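Long-range contacts in oxidoreductase protein (Agrobacterium radiobacter, PDB 5UI9), which binds NAD and the hydroxy acid (2S)-2,3-dihydroxy-2-methylpropanoic acid, and is probably an NAD-dependent oxidoreductase of the GFO/IDH/MocA family: residues A[155-160]-A[237-242]; A[171-176]-A[328-333]; A[183-188]-A[317-322]; A[197-202]-A[214-219]; A[210-215]-A[231-236]. One frame throughout, in Å; residues are numbered along the deposited sequence.

Contact 1 of 5, residues A[155-160]-A[237-242]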
# COMPACT_ATOMS: atom_id res chain seq x y z
N PHE A 155 6.26 -3.64 -6.41
CA PHE A 155 7.51 -3.78 -7.15
C PHE A 155 8.11 -2.38 -7.18
O PHE A 155 7.71 -1.54 -7.99
CB PHE A 155 7.23 -4.30 -8.57
CG PHE A 155 8.48 -4.61 -9.38
CD1 PHE A 155 9.22 -3.60 -9.99
CD2 PHE A 155 8.87 -5.93 -9.60
CE1 PHE A 155 10.34 -3.89 -10.74
CE2 PHE A 155 9.99 -6.23 -10.36
CZ PHE A 155 10.73 -5.20 -10.93
N ARG A 156 9.04 -2.13 -6.26
CA ARG A 156 9.68 -0.82 -6.12
C ARG A 156 11.18 -1.03 -6.27
O ARG A 156 11.78 -1.78 -5.49
CB ARG A 156 9.36 -0.18 -4.77
CG ARG A 156 7.87 -0.16 -4.43
CD ARG A 156 7.58 0.79 -3.27
NE ARG A 156 7.58 2.19 -3.71
CZ ARG A 156 6.61 2.78 -4.40
NH1 ARG A 156 5.51 2.12 -4.76
NH2 ARG A 156 6.75 4.06 -4.77
N SER A 157 11.76 -0.38 -7.27
CA SER A 157 13.11 -0.66 -7.73
C SER A 157 13.80 0.62 -8.17
O SER A 157 13.14 1.60 -8.52
CB SER A 157 13.05 -1.62 -8.92
OG SER A 157 14.35 -1.90 -9.41
N GLY A 158 15.13 0.60 -8.12
CA GLY A 158 15.98 1.63 -8.73
C GLY A 158 16.91 1.04 -9.79
O GLY A 158 17.92 1.65 -10.12
N PHE A 159 16.54 -0.12 -10.33
CA PHE A 159 17.39 -0.86 -11.28
C PHE A 159 17.39 -0.16 -12.63
O PHE A 159 16.36 0.33 -13.09
CB PHE A 159 16.87 -2.30 -11.43
CG PHE A 159 17.71 -3.16 -12.34
CD1 PHE A 159 18.96 -3.62 -11.92
CD2 PHE A 159 17.25 -3.53 -13.60
CE1 PHE A 159 19.74 -4.43 -12.75
CE2 PHE A 159 18.02 -4.33 -14.43
CZ PHE A 159 19.26 -4.78 -14.01
N ASP A 160 18.56 -0.12 -13.27
CA ASP A 160 18.72 0.48 -14.59
C ASP A 160 18.23 -0.49 -15.68
O ASP A 160 19.04 -1.11 -16.39
CB ASP A 160 20.19 0.90 -14.79
CG ASP A 160 20.45 1.62 -16.11
OD1 ASP A 160 19.50 2.02 -16.81
OD2 ASP A 160 21.64 1.78 -16.46
N GLY A 237 18.78 0.52 -0.05
CA GLY A 237 20.13 0.03 0.28
C GLY A 237 20.47 -1.27 -0.44
O GLY A 237 21.58 -1.44 -0.94
N THR A 238 19.51 -2.18 -0.49
CA THR A 238 19.63 -3.40 -1.29
C THR A 238 18.63 -3.32 -2.42
O THR A 238 17.43 -3.20 -2.17
CB THR A 238 19.33 -4.65 -0.45
OG1 THR A 238 20.22 -4.69 0.66
CG2 THR A 238 19.48 -5.94 -1.29
N GLU A 239 19.13 -3.39 -3.66
CA GLU A 239 18.28 -3.35 -4.85
C GLU A 239 17.45 -4.63 -4.94
O GLU A 239 18.00 -5.71 -5.14
CB GLU A 239 19.15 -3.18 -6.12
CG GLU A 239 18.40 -3.21 -7.45
CD GLU A 239 17.16 -2.34 -7.46
OE1 GLU A 239 17.27 -1.12 -7.21
OE2 GLU A 239 16.06 -2.88 -7.71
N PRO A 240 16.11 -4.52 -4.82
CA PRO A 240 15.29 -5.74 -4.84
C PRO A 240 14.96 -6.34 -6.23
O PRO A 240 14.34 -7.40 -6.26
CB PRO A 240 14.00 -5.29 -4.17
CG PRO A 240 13.88 -3.88 -4.56
CD PRO A 240 15.27 -3.34 -4.52
N PHE A 241 15.34 -5.69 -7.34
CA PHE A 241 14.97 -6.16 -8.68
C PHE A 241 15.32 -7.65 -8.86
O PHE A 241 16.44 -8.03 -8.52
CB PHE A 241 15.67 -5.31 -9.77
CG PHE A 241 15.37 -5.75 -11.18
CD1 PHE A 241 16.15 -6.72 -11.81
CD2 PHE A 241 14.33 -5.17 -11.90
CE1 PHE A 241 15.88 -7.12 -13.11
CE2 PHE A 241 14.04 -5.57 -13.20
CZ PHE A 241 14.83 -6.55 -13.81
N PRO A 242 14.41 -8.50 -9.37
CA PRO A 242 13.07 -8.17 -9.86
C PRO A 242 11.98 -8.77 -8.97
O PRO A 242 11.01 -9.39 -9.46
CB PRO A 242 13.06 -8.86 -11.23
CG PRO A 242 13.82 -10.12 -10.96
CD PRO A 242 14.80 -9.84 -9.84
O HOH W 1 19.61 0.11 -7.79
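Phe159 and Phe241 stack face to face, their ring centroids 4.1 Å apart and their planes only 13° from parallel, and form the tightly packed side of this contact. In both, CG is anti to the backbone N (chi1 -177° and 179°), which brings the two CB atoms close and lets the rings overlap over their centres. The opposite face of the Phe241 ring carries CB of Pro242, folded back on it across a cis peptide bond, so the ring is sandwiched. Phe155 comes in by its edge: its CZ lies 3.7 Å from Phe241 CD2, and its CE2 approaches the carbonyl oxygen of Pro242 near the ring plane.

The side nearer solvent is polar. The carboxylate of Glu239, on a chain bent at chi2, turns back to the turn at 157-159. Its OE2 accepts from Ser157 OG at 2.6 Å, met from above the carboxylate plane, and also from the backbone N of Phe241, two residues on. OE1 takes the backbone N of Gly158 at 2.9 Å on the syn side and a water that also makes a weak bond to Gly158 O. Ser157 OG in turn accepts from Phe159 N at 3.0 Å, an ST turn that orders the chain leaving the strand. Gly158, at this margin, is exposed.

Strand 148-156 runs into this turn, while 237-242 belongs to the loop joining strands 225-231 and 245-250. Arg156 leads away to Asp229 and to Asp249 of the second subunit, and Trp288, a residue of the hydroxy-acid pocket, meets the Phe241 ring edge to face.

Contact 2 of 5, residues A[171-176]-A[328-333]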
# COMPACT_ATOMS: atom_id res chain seq x y z
N GLY A 171 9.12 6.27 -24.48
CA GLY A 171 7.66 6.31 -24.56
C GLY A 171 6.99 7.30 -23.62
O GLY A 171 7.50 7.59 -22.54
N GLU A 172 5.84 7.82 -24.06
CA GLU A 172 4.97 8.66 -23.22
C GLU A 172 4.41 7.83 -22.06
O GLU A 172 4.25 8.33 -20.96
CB GLU A 172 3.80 9.21 -24.06
CG GLU A 172 3.04 10.37 -23.43
CD GLU A 172 3.44 11.73 -23.98
OE1 GLU A 172 4.66 12.01 -24.06
OE2 GLU A 172 2.54 12.52 -24.34
N ARG A 173 4.09 6.57 -22.36
CA ARG A 173 3.74 5.57 -21.36
C ARG A 173 4.97 4.73 -21.03
O ARG A 173 5.74 4.38 -21.93
CB ARG A 173 2.64 4.66 -21.90
CG ARG A 173 1.35 5.39 -22.21
CD ARG A 173 0.24 4.42 -22.58
NE ARG A 173 -1.08 5.07 -22.54
CZ ARG A 173 -2.25 4.44 -22.70
NH1 ARG A 173 -2.31 3.12 -22.92
NH2 ARG A 173 -3.37 5.15 -22.64
N PHE A 174 5.14 4.38 -19.75
CA PHE A 174 6.26 3.54 -19.31
C PHE A 174 5.78 2.49 -18.30
O PHE A 174 5.37 1.41 -18.73
CB PHE A 174 7.44 4.41 -18.80
CG PHE A 174 8.52 3.65 -18.04
CD1 PHE A 174 8.91 2.36 -18.42
CD2 PHE A 174 9.16 4.24 -16.96
CE1 PHE A 174 9.89 1.68 -17.71
CE2 PHE A 174 10.15 3.57 -16.25
CZ PHE A 174 10.52 2.28 -16.62
N ILE A 175 5.78 2.78 -17.00
CA ILE A 175 5.81 1.70 -16.00
C ILE A 175 4.56 0.81 -15.92
O ILE A 175 4.70 -0.38 -15.70
CB ILE A 175 6.22 2.22 -14.60
CG1 ILE A 175 6.70 1.05 -13.72
CG2 ILE A 175 5.08 2.98 -13.93
CD1 ILE A 175 7.39 1.50 -12.45
N ILE A 176 3.36 1.36 -16.11
CA ILE A 176 2.15 0.52 -16.04
C ILE A 176 2.13 -0.49 -17.21
O ILE A 176 1.90 -1.69 -17.01
CB ILE A 176 0.82 1.32 -15.99
CG1 ILE A 176 0.83 2.33 -14.84
CG2 ILE A 176 -0.36 0.36 -15.84
CD1 ILE A 176 -0.44 3.15 -14.71
N ALA A 328 -7.32 0.77 -18.09
CA ALA A 328 -8.12 1.43 -17.06
C ALA A 328 -7.27 2.29 -16.12
O ALA A 328 -7.72 3.35 -15.69
CB ALA A 328 -8.90 0.40 -16.26
N ALA A 329 -6.07 1.83 -15.79
CA ALA A 329 -5.16 2.58 -14.93
C ALA A 329 -4.69 3.89 -15.56
O ALA A 329 -4.66 4.92 -14.88
CB ALA A 329 -3.96 1.73 -14.54
N TYR A 330 -4.35 3.86 -16.85
CA TYR A 330 -4.00 5.09 -17.59
C TYR A 330 -5.18 6.05 -17.66
O TYR A 330 -5.02 7.25 -17.41
CB TYR A 330 -3.46 4.77 -18.99
CG TYR A 330 -2.01 4.33 -18.98
CD1 TYR A 330 -1.00 5.22 -18.62
CD2 TYR A 330 -1.65 3.02 -19.31
CE1 TYR A 330 0.32 4.83 -18.59
CE2 TYR A 330 -0.32 2.62 -19.29
CZ TYR A 330 0.66 3.53 -18.92
OH TYR A 330 1.99 3.15 -18.88
N GLU A 331 -6.35 5.53 -18.00
CA GLU A 331 -7.60 6.31 -18.01
C GLU A 331 -7.82 6.99 -16.66
O GLU A 331 -7.97 8.21 -16.60
CB GLU A 331 -8.79 5.42 -18.37
CG GLU A 331 -10.11 6.16 -18.57
CD GLU A 331 -11.26 5.24 -18.98
OE1 GLU A 331 -11.02 4.19 -19.63
OE2 GLU A 331 -12.42 5.58 -18.66
N SER A 332 -7.82 6.19 -15.59
CA SER A 332 -8.06 6.69 -14.23
C SER A 332 -7.06 7.75 -13.79
O SER A 332 -7.45 8.73 -13.16
CB SER A 332 -8.04 5.54 -13.22
OG SER A 332 -8.25 6.02 -11.91
N ALA A 333 -5.78 7.55 -14.12
CA ALA A 333 -4.73 8.48 -13.73
C ALA A 333 -4.88 9.84 -14.41
O ALA A 333 -4.52 10.86 -13.83
CB ALA A 333 -3.36 7.89 -14.03
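Tyr330 and Arg173 both start with CG anti to the carbonyl carbon (chi1 -79° and -63°), and the extended arginine chain from CG to NE lays CD and the guanidinium over the tyrosine ring. The contact docks the start of helix 175-191, with the loop before it, on helix 316-335, two helices that pack against the mixed sheet of the C-terminal domain. The guanidinium of Arg173 lies flat on the ring, centres 4.1 Å apart and planes at 7°, an off-centre cation-pi stack. Nearer the middle of the ring sits the aliphatic part of the chain: Arg173 CD stands 3.8 Å from the centroid of the Tyr330 ring, close to the ring normal, as a CH-pi contact.

Ile176 takes the opposite face. Its CB is 3.7 Å from Tyr330 CZ, and CD1 reaches over the centre of the ring. The isoleucine and tyrosine side chains pass alongside each other, heading opposite ways, which carries Ile176 CD1 on to Ala329 CB, 3.8 Å away on the other helix. The ring is thus held between a charged side chain on the exposed margin and a hydrocarbon one in the buried interior.

At its far end the phenol enters the helix start, where Phe174 holds the N-cap position. Glu211 ties this end together, since its carboxylate bonds Tyr330 OH and the backbone N atoms of Phe174 and Ile176. Glu177 N is a further hydrogen-bond partner of the hydroxyl. Beside these polar groups, Tyr330 OH lies 3.4 Å from CB of Arg173.

Contact 3 of 5, residues A[183-188]-A[317-322]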
# COMPACT_ATOMS: atom_id res chain seq x y z
N THR A 183 2.44 -6.84 -12.45
CA THR A 183 1.98 -6.76 -11.06
C THR A 183 0.45 -6.87 -10.97
O THR A 183 -0.08 -7.50 -10.05
CB THR A 183 2.43 -5.44 -10.40
OG1 THR A 183 3.72 -5.06 -10.88
CG2 THR A 183 2.49 -5.60 -8.89
N LEU A 184 -0.24 -6.24 -11.92
CA LEU A 184 -1.69 -6.36 -12.07
C LEU A 184 -2.13 -7.79 -12.41
O LEU A 184 -3.17 -8.25 -11.94
CB LEU A 184 -2.20 -5.39 -13.14
CG LEU A 184 -2.11 -3.91 -12.77
CD1 LEU A 184 -2.26 -3.04 -14.01
CD2 LEU A 184 -3.15 -3.55 -11.72
N ASP A 185 -1.34 -8.47 -13.24
CA ASP A 185 -1.60 -9.87 -13.56
C ASP A 185 -1.47 -10.74 -12.31
O ASP A 185 -2.28 -11.64 -12.10
CB ASP A 185 -0.65 -10.40 -14.64
CG ASP A 185 -1.07 -11.77 -15.15
OD1 ASP A 185 -2.05 -11.83 -15.92
OD2 ASP A 185 -0.45 -12.78 -14.75
N ILE A 186 -0.46 -10.45 -11.49
CA ILE A 186 -0.27 -11.18 -10.23
C ILE A 186 -1.47 -10.94 -9.31
O ILE A 186 -1.99 -11.87 -8.72
CB ILE A 186 1.06 -10.84 -9.52
CG1 ILE A 186 2.25 -11.34 -10.36
CG2 ILE A 186 1.11 -11.48 -8.13
CD1 ILE A 186 3.60 -10.78 -9.95
N ALA A 187 -1.92 -9.69 -9.21
CA ALA A 187 -3.08 -9.36 -8.37
C ALA A 187 -4.31 -10.19 -8.78
O ALA A 187 -5.00 -10.74 -7.92
CB ALA A 187 -3.39 -7.87 -8.45
N ARG A 188 -4.55 -10.31 -10.09
CA ARG A 188 -5.63 -11.17 -10.63
C ARG A 188 -5.42 -12.64 -10.32
O ARG A 188 -6.34 -13.34 -9.89
CB ARG A 188 -5.72 -11.04 -12.15
CG ARG A 188 -6.38 -9.78 -12.65
CD ARG A 188 -6.64 -9.88 -14.14
NE ARG A 188 -7.44 -11.06 -14.49
CZ ARG A 188 -7.06 -12.10 -15.24
NH1 ARG A 188 -5.86 -12.16 -15.83
NH2 ARG A 188 -7.91 -13.10 -15.42
N ALA A 317 -7.20 -14.76 -24.30
CA ALA A 317 -8.51 -14.48 -23.69
C ALA A 317 -8.40 -14.11 -22.20
O ALA A 317 -9.00 -13.12 -21.77
CB ALA A 317 -9.45 -15.67 -23.87
N ASP A 318 -7.63 -14.88 -21.43
CA ASP A 318 -7.38 -14.53 -20.04
C ASP A 318 -6.68 -13.18 -19.91
O ASP A 318 -7.05 -12.35 -19.07
CB ASP A 318 -6.52 -15.59 -19.33
CG ASP A 318 -6.22 -15.23 -17.87
OD1 ASP A 318 -7.07 -15.50 -17.00
OD2 ASP A 318 -5.14 -14.66 -17.60
N ASN A 319 -5.68 -12.95 -20.77
CA ASN A 319 -4.85 -11.76 -20.68
C ASN A 319 -5.61 -10.46 -20.94
O ASN A 319 -5.20 -9.42 -20.46
CB ASN A 319 -3.65 -11.87 -21.62
CG ASN A 319 -2.55 -10.87 -21.28
OD1 ASN A 319 -2.35 -9.89 -22.00
ND2 ASN A 319 -1.86 -11.10 -20.17
N LEU A 320 -6.72 -10.52 -21.68
CA LEU A 320 -7.62 -9.35 -21.84
C LEU A 320 -8.04 -8.76 -20.49
O LEU A 320 -8.17 -7.55 -20.35
CB LEU A 320 -8.88 -9.72 -22.62
CG LEU A 320 -8.77 -10.16 -24.08
CD1 LEU A 320 -10.14 -10.55 -24.62
CD2 LEU A 320 -8.14 -9.06 -24.93
N LYS A 321 -8.25 -9.63 -19.50
CA LYS A 321 -8.69 -9.19 -18.17
C LYS A 321 -7.56 -8.54 -17.36
O LYS A 321 -7.83 -7.77 -16.44
CB LYS A 321 -9.37 -10.34 -17.41
CG LYS A 321 -10.72 -10.71 -18.03
CD LYS A 321 -11.36 -11.93 -17.38
CE LYS A 321 -10.79 -13.22 -17.93
NZ LYS A 321 -11.35 -14.41 -17.23
N THR A 322 -6.32 -8.87 -17.70
CA THR A 322 -5.15 -8.14 -17.20
C THR A 322 -4.96 -6.84 -17.98
O THR A 322 -4.80 -5.77 -17.38
CB THR A 322 -3.88 -9.01 -17.29
OG1 THR A 322 -3.97 -10.07 -16.33
CG2 THR A 322 -2.62 -8.19 -17.01
O HOH W 2 -2.81 -13.14 -18.19
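Arg188 grips Asp318 end-on, NH1 to OD2 at 3.1 Å and NH2 to OD1 at 3.0 Å, in a bidentate salt bridge at the heart of a salt-bridge network between helices 175-191 and 316-335. Both bonds are almost straight, and both acceptors lie in the guanidinium plane. The carboxylate itself is turned, its plane 48° from that of the guanidinium, so the nitrogens meet its oxygens from above.

NH1 has a second acceptor at the same edge, Thr322 OG1 at 2.9 Å. That hydroxyl donates to Asp185 OD1 at 2.6 Å, reaching it on the anti side, and therefore links the arginine to a second acid about one helical turn earlier. A water donates to Asp185 OD1 and Asp318 OD2 and accepts from Asn319 ND2; lying between two carboxylates whose OD1 (Asp185) and OD2 (Asp318) are 4.5 Å apart, it probably eases their repulsion. Arg128 also pairs with Asp185, and Asp193 with NH2 of Arg188, extending the network.

Packing surrounds this polar core. A bend at chi3 (56°) swings the guanidinium under Lys321, whose CB rests over one face, offset toward the rim. The methyl of Thr322 touches Asp185 CB where the two backbones come closest. The helix segments cross at 109° with their axes 9.9 Å apart, and alongside the crossing Arg188 CD lies 3.3 Å from the carbonyl oxygen of Lys321.

Contact 4 of 5, residues A[197-202]-A[214-219]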
# COMPACT_ATOMS: atom_id res chain seq x y z
N LEU A 197 -11.34 0.02 -10.41
CA LEU A 197 -9.92 0.36 -10.33
C LEU A 197 -9.73 1.88 -10.28
O LEU A 197 -10.43 2.61 -10.98
CB LEU A 197 -9.23 -0.24 -11.55
CG LEU A 197 -7.73 -0.06 -11.75
CD1 LEU A 197 -7.12 -1.25 -12.49
CD2 LEU A 197 -7.39 1.23 -12.48
N THR A 198 -8.78 2.33 -9.46
CA THR A 198 -8.39 3.74 -9.38
C THR A 198 -6.87 3.84 -9.35
O THR A 198 -6.23 3.11 -8.59
CB THR A 198 -8.93 4.42 -8.11
OG1 THR A 198 -10.20 3.86 -7.75
CG2 THR A 198 -9.09 5.92 -8.32
N ALA A 199 -6.30 4.74 -10.15
CA ALA A 199 -4.85 4.81 -10.31
C ALA A 199 -4.31 6.24 -10.24
O ALA A 199 -5.04 7.20 -10.51
CB ALA A 199 -4.42 4.16 -11.61
N ARG A 200 -3.05 6.35 -9.85
CA ARG A 200 -2.31 7.61 -9.80
C ARG A 200 -0.91 7.35 -10.34
O ARG A 200 -0.32 6.32 -10.03
CB ARG A 200 -2.19 8.12 -8.36
CG ARG A 200 -3.51 8.35 -7.66
CD ARG A 200 -4.26 9.51 -8.28
NE ARG A 200 -5.49 9.80 -7.53
CZ ARG A 200 -6.68 9.27 -7.76
NH1 ARG A 200 -6.90 8.43 -8.78
NH2 ARG A 200 -7.70 9.61 -6.98
N THR A 201 -0.40 8.28 -11.14
CA THR A 201 0.93 8.16 -11.73
C THR A 201 1.71 9.47 -11.64
O THR A 201 1.13 10.55 -11.55
CB THR A 201 0.86 7.81 -13.23
OG1 THR A 201 0.21 8.87 -13.93
CG2 THR A 201 0.11 6.51 -13.45
N LYS A 202 3.04 9.35 -11.70
CA LYS A 202 3.91 10.50 -11.85
C LYS A 202 5.25 10.11 -12.47
O LYS A 202 5.59 8.92 -12.54
CB LYS A 202 4.12 11.21 -10.51
CG LYS A 202 4.77 10.37 -9.43
CD LYS A 202 5.30 11.24 -8.29
CE LYS A 202 4.19 11.93 -7.51
NZ LYS A 202 3.24 10.97 -6.87
N ALA A 214 3.56 4.40 -10.18
CA ALA A 214 2.13 4.18 -10.31
C ALA A 214 1.60 3.49 -9.07
O ALA A 214 2.20 2.52 -8.58
CB ALA A 214 1.81 3.37 -11.56
N THR A 215 0.47 3.99 -8.57
CA THR A 215 -0.18 3.45 -7.40
C THR A 215 -1.64 3.21 -7.76
O THR A 215 -2.33 4.12 -8.20
CB THR A 215 -0.06 4.42 -6.22
OG1 THR A 215 1.33 4.73 -6.01
CG2 THR A 215 -0.61 3.83 -4.95
N ILE A 216 -2.09 1.97 -7.57
CA ILE A 216 -3.39 1.51 -8.05
C ILE A 216 -4.16 0.83 -6.91
O ILE A 216 -3.60 -0.00 -6.21
CB ILE A 216 -3.23 0.52 -9.23
CG1 ILE A 216 -2.31 1.11 -10.31
CG2 ILE A 216 -4.60 0.16 -9.83
CD1 ILE A 216 -2.05 0.19 -11.49
N LEU A 217 -5.43 1.20 -6.76
CA LEU A 217 -6.33 0.59 -5.77
C LEU A 217 -7.34 -0.30 -6.50
O LEU A 217 -8.09 0.19 -7.34
CB LEU A 217 -7.06 1.68 -5.00
CG LEU A 217 -8.08 1.31 -3.92
CD1 LEU A 217 -7.47 0.49 -2.80
CD2 LEU A 217 -8.68 2.59 -3.35
N LEU A 218 -7.37 -1.59 -6.16
CA LEU A 218 -8.23 -2.57 -6.84
C LEU A 218 -9.39 -3.02 -5.96
O LEU A 218 -9.19 -3.37 -4.80
CB LEU A 218 -7.43 -3.80 -7.23
CG LEU A 218 -6.22 -3.64 -8.16
CD1 LEU A 218 -5.56 -5.00 -8.42
CD2 LEU A 218 -6.61 -2.99 -9.48
N ASP A 219 -10.59 -3.04 -6.52
CA ASP A 219 -11.75 -3.66 -5.88
C ASP A 219 -12.02 -4.96 -6.64
O ASP A 219 -12.49 -4.93 -7.77
CB ASP A 219 -12.94 -2.71 -5.94
CG ASP A 219 -12.59 -1.32 -5.41
OD1 ASP A 219 -12.17 -1.21 -4.23
OD2 ASP A 219 -12.74 -0.32 -6.15
O HOH W 3 -10.68 1.02 -7.20
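Two hydrogen-bonded pairs, Thr198 with Leu217 and Arg200 with Thr215, fasten these antiparallel strands. Each pair exchanges two backbone bonds, the shortest being Leu217 N to Thr198 O at 2.8 Å. The non-hydrogen-bonded pairs between and beside them draw closer, with CA atoms 4.4 Å apart at Thr201 and Ala214, and CA-H...O contacts such as Ile216 CA to Thr198 O (3.3 Å) supplement the ladder.

The apolar contacts lie on the face with Leu197, Ala199, Ile216 and Leu218. Leu197 and Leu218 run alongside each other in the same direction, CD1 to CD2 at 3.5 Å, while Ile216 places CG2 against Leu197 CG at 3.7 Å and CG1 against Ala199 CB. Helices 175-191 and 316-335 pack on this face.

The face of Thr198, Arg200, Thr215 and Leu217 is more polar. Arg200, bent at chi2 (-68°), folds NH1 back onto Ala199 O at 2.8 Å, and its NE pairs with Asp219 of the second subunit. A water accepts from Thr198 OG1 and donates to Leu217 O and to Asp219 OD2, which also bonds Thr196.

The arrangement is a beta hairpin in the large mixed sheet of a GFO/IDH/MocA C-terminal domain, one face under helices and the other at the dimer interface.

Contact 5 of 5, residues A[210-215]-A[231-236]. With 8A1 ((2S)-2,3-dihydroxy-2-methylpropanoic acid), chain D.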
# COMPACT_ATOMS: atom_id res chain seq x y z
N GLY A 210 8.17 9.06 -19.80
CA GLY A 210 6.95 8.45 -19.27
C GLY A 210 6.90 8.35 -17.76
O GLY A 210 7.86 8.70 -17.08
N GLU A 211 5.77 7.87 -17.25
CA GLU A 211 5.55 7.73 -15.81
C GLU A 211 6.36 6.56 -15.26
O GLU A 211 6.35 5.47 -15.83
CB GLU A 211 4.04 7.61 -15.48
CG GLU A 211 3.40 6.21 -15.48
CD GLU A 211 3.39 5.51 -16.83
OE1 GLU A 211 3.61 6.16 -17.88
OE2 GLU A 211 3.16 4.28 -16.84
N ASP A 212 7.08 6.79 -14.16
CA ASP A 212 7.89 5.74 -13.54
C ASP A 212 7.43 5.35 -12.14
O ASP A 212 8.10 4.58 -11.46
CB ASP A 212 9.39 6.09 -13.55
CG ASP A 212 9.69 7.40 -12.85
OD1 ASP A 212 8.76 8.10 -12.42
OD2 ASP A 212 10.89 7.74 -12.73
N VAL A 213 6.28 5.88 -11.72
CA VAL A 213 5.68 5.56 -10.45
C VAL A 213 4.18 5.46 -10.68
O VAL A 213 3.60 6.33 -11.34
CB VAL A 213 5.96 6.64 -9.38
CG1 VAL A 213 5.37 6.23 -8.03
CG2 VAL A 213 7.46 6.89 -9.24
N ALA A 214 3.56 4.40 -10.18
CA ALA A 214 2.13 4.18 -10.31
C ALA A 214 1.60 3.49 -9.07
O ALA A 214 2.20 2.52 -8.58
CB ALA A 214 1.81 3.37 -11.56
N THR A 215 0.47 3.99 -8.57
CA THR A 215 -0.18 3.45 -7.40
C THR A 215 -1.64 3.21 -7.76
O THR A 215 -2.33 4.12 -8.20
CB THR A 215 -0.06 4.42 -6.22
OG1 THR A 215 1.33 4.73 -6.01
CG2 THR A 215 -0.61 3.83 -4.95
N SER A 231 7.21 1.22 -8.92
CA SER A 231 8.13 2.34 -9.04
C SER A 231 9.46 1.87 -9.61
O SER A 231 9.97 0.82 -9.19
CB SER A 231 8.38 2.97 -7.67
OG SER A 231 9.40 3.96 -7.71
N TYR A 232 10.00 2.62 -10.57
CA TYR A 232 11.40 2.49 -11.01
C TYR A 232 12.27 3.69 -10.55
O TYR A 232 13.37 3.90 -11.08
CB TYR A 232 11.48 2.29 -12.53
CG TYR A 232 11.51 0.84 -12.97
CD1 TYR A 232 12.52 -0.02 -12.51
CD2 TYR A 232 10.56 0.32 -13.84
CE1 TYR A 232 12.57 -1.35 -12.91
CE2 TYR A 232 10.61 -1.01 -14.24
CZ TYR A 232 11.61 -1.83 -13.78
OH TYR A 232 11.66 -3.15 -14.17
N ALA A 233 11.80 4.43 -9.55
CA ALA A 233 12.56 5.55 -8.96
C ALA A 233 12.78 5.39 -7.45
O ALA A 233 12.95 6.37 -6.73
CB ALA A 233 11.84 6.86 -9.26
N THR A 234 12.80 4.14 -6.98
CA THR A 234 12.93 3.83 -5.56
C THR A 234 14.38 3.44 -5.27
O THR A 234 14.89 2.49 -5.86
CB THR A 234 11.94 2.71 -5.18
OG1 THR A 234 10.60 3.17 -5.39
CG2 THR A 234 12.10 2.30 -3.71
N LYS A 235 15.03 4.16 -4.36
CA LYS A 235 16.47 3.97 -4.07
C LYS A 235 16.65 3.34 -2.71
O LYS A 235 16.60 4.02 -1.67
CB LYS A 235 17.20 5.31 -4.14
CG LYS A 235 17.23 5.87 -5.56
CD LYS A 235 17.54 7.35 -5.61
CE LYS A 235 17.46 7.85 -7.04
NZ LYS A 235 17.92 9.26 -7.16
N LEU A 236 16.84 2.02 -2.71
CA LEU A 236 16.97 1.23 -1.49
C LEU A 236 18.40 0.78 -1.29
O LEU A 236 19.15 0.65 -2.26
CB LEU A 236 16.05 0.02 -1.56
CG LEU A 236 14.55 0.31 -1.51
CD1 LEU A 236 13.76 -0.82 -2.15
CD2 LEU A 236 14.09 0.55 -0.08
OXT 8A1 D . 10.41 -8.07 -17.07
C 8A1 D . 9.91 -7.13 -17.74
O 8A1 D . 8.88 -7.28 -18.44
CA 8A1 D . 10.56 -5.78 -17.71
CB 8A1 D . 9.84 -4.97 -16.64
O1 8A1 D . 10.49 -3.72 -16.38
O2 8A1 D . 10.43 -5.14 -18.99
C3 8A1 D . 12.06 -5.92 -17.42
O HOH W 4 13.00 5.79 -13.33
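Tyr232, whose backbone N bonds Asp212 O across the contact, presents the edge of its ring to the bound hydroxy acid. The phenol OH donates to O1 of the ligand at 2.6 Å, and O1 sits near the ring plane. Phe174 and Ile175 also touch this side chain. The carboxylate of Asp212 turns the other way: its OD2 lies 3.7 Å from Ala233 CB and accepts from a water that also donates to Tyr232 O, while Val204 and Asn205 bind its two oxygens through their backbone N atoms.

The bond from Tyr232 N to Asp212 O is 2.9 Å long and nearly straight (166°). It continues the antiparallel pairing of strands 213-220 and 225-231 one step past their ends, next to the non-hydrogen-bonded pair Val213-Ser231, where Val213 CG2 meets Ser231 OG at 3.8 Å. Asp212 and Val213 together face Lys202 in a classic beta bulge.

At the end of strand 225-231, Ser231 holds OG anti to the backbone N (chi1 173°), where it accepts from Ala233 N at 3.1 Å in an ST turn and donates to Thr234 OG1 at 2.7 Å. Thr234 OG1 also bonds Asp249 of the second subunit. The ligand is also hydrogen-bonded to Asp178, His182, Lys98 and Gln165.

Overall arrangement
Contacts 4 and 5 share Ala214 and Thr215 on strand 213-220 and, like contact 1, reach the same mixed sheet; all three also meet the second subunit. Contacts 2 and 3 join helices 175-191 and 316-335 at two places, their centres about 16 Å apart, and both touch contact 4 from the helical side of the sheet. Along the chain, 155-160 comes first and the two segments of helix 316-335 last; contacts 4 and 5 fall between the ends of contact 1. Contacts 1 and 5 lie about 10 Å apart, centre to centre, and bring Phe241 and Tyr232 together beside the hydroxy acid, thus connecting pocket, sheet and dimer interface.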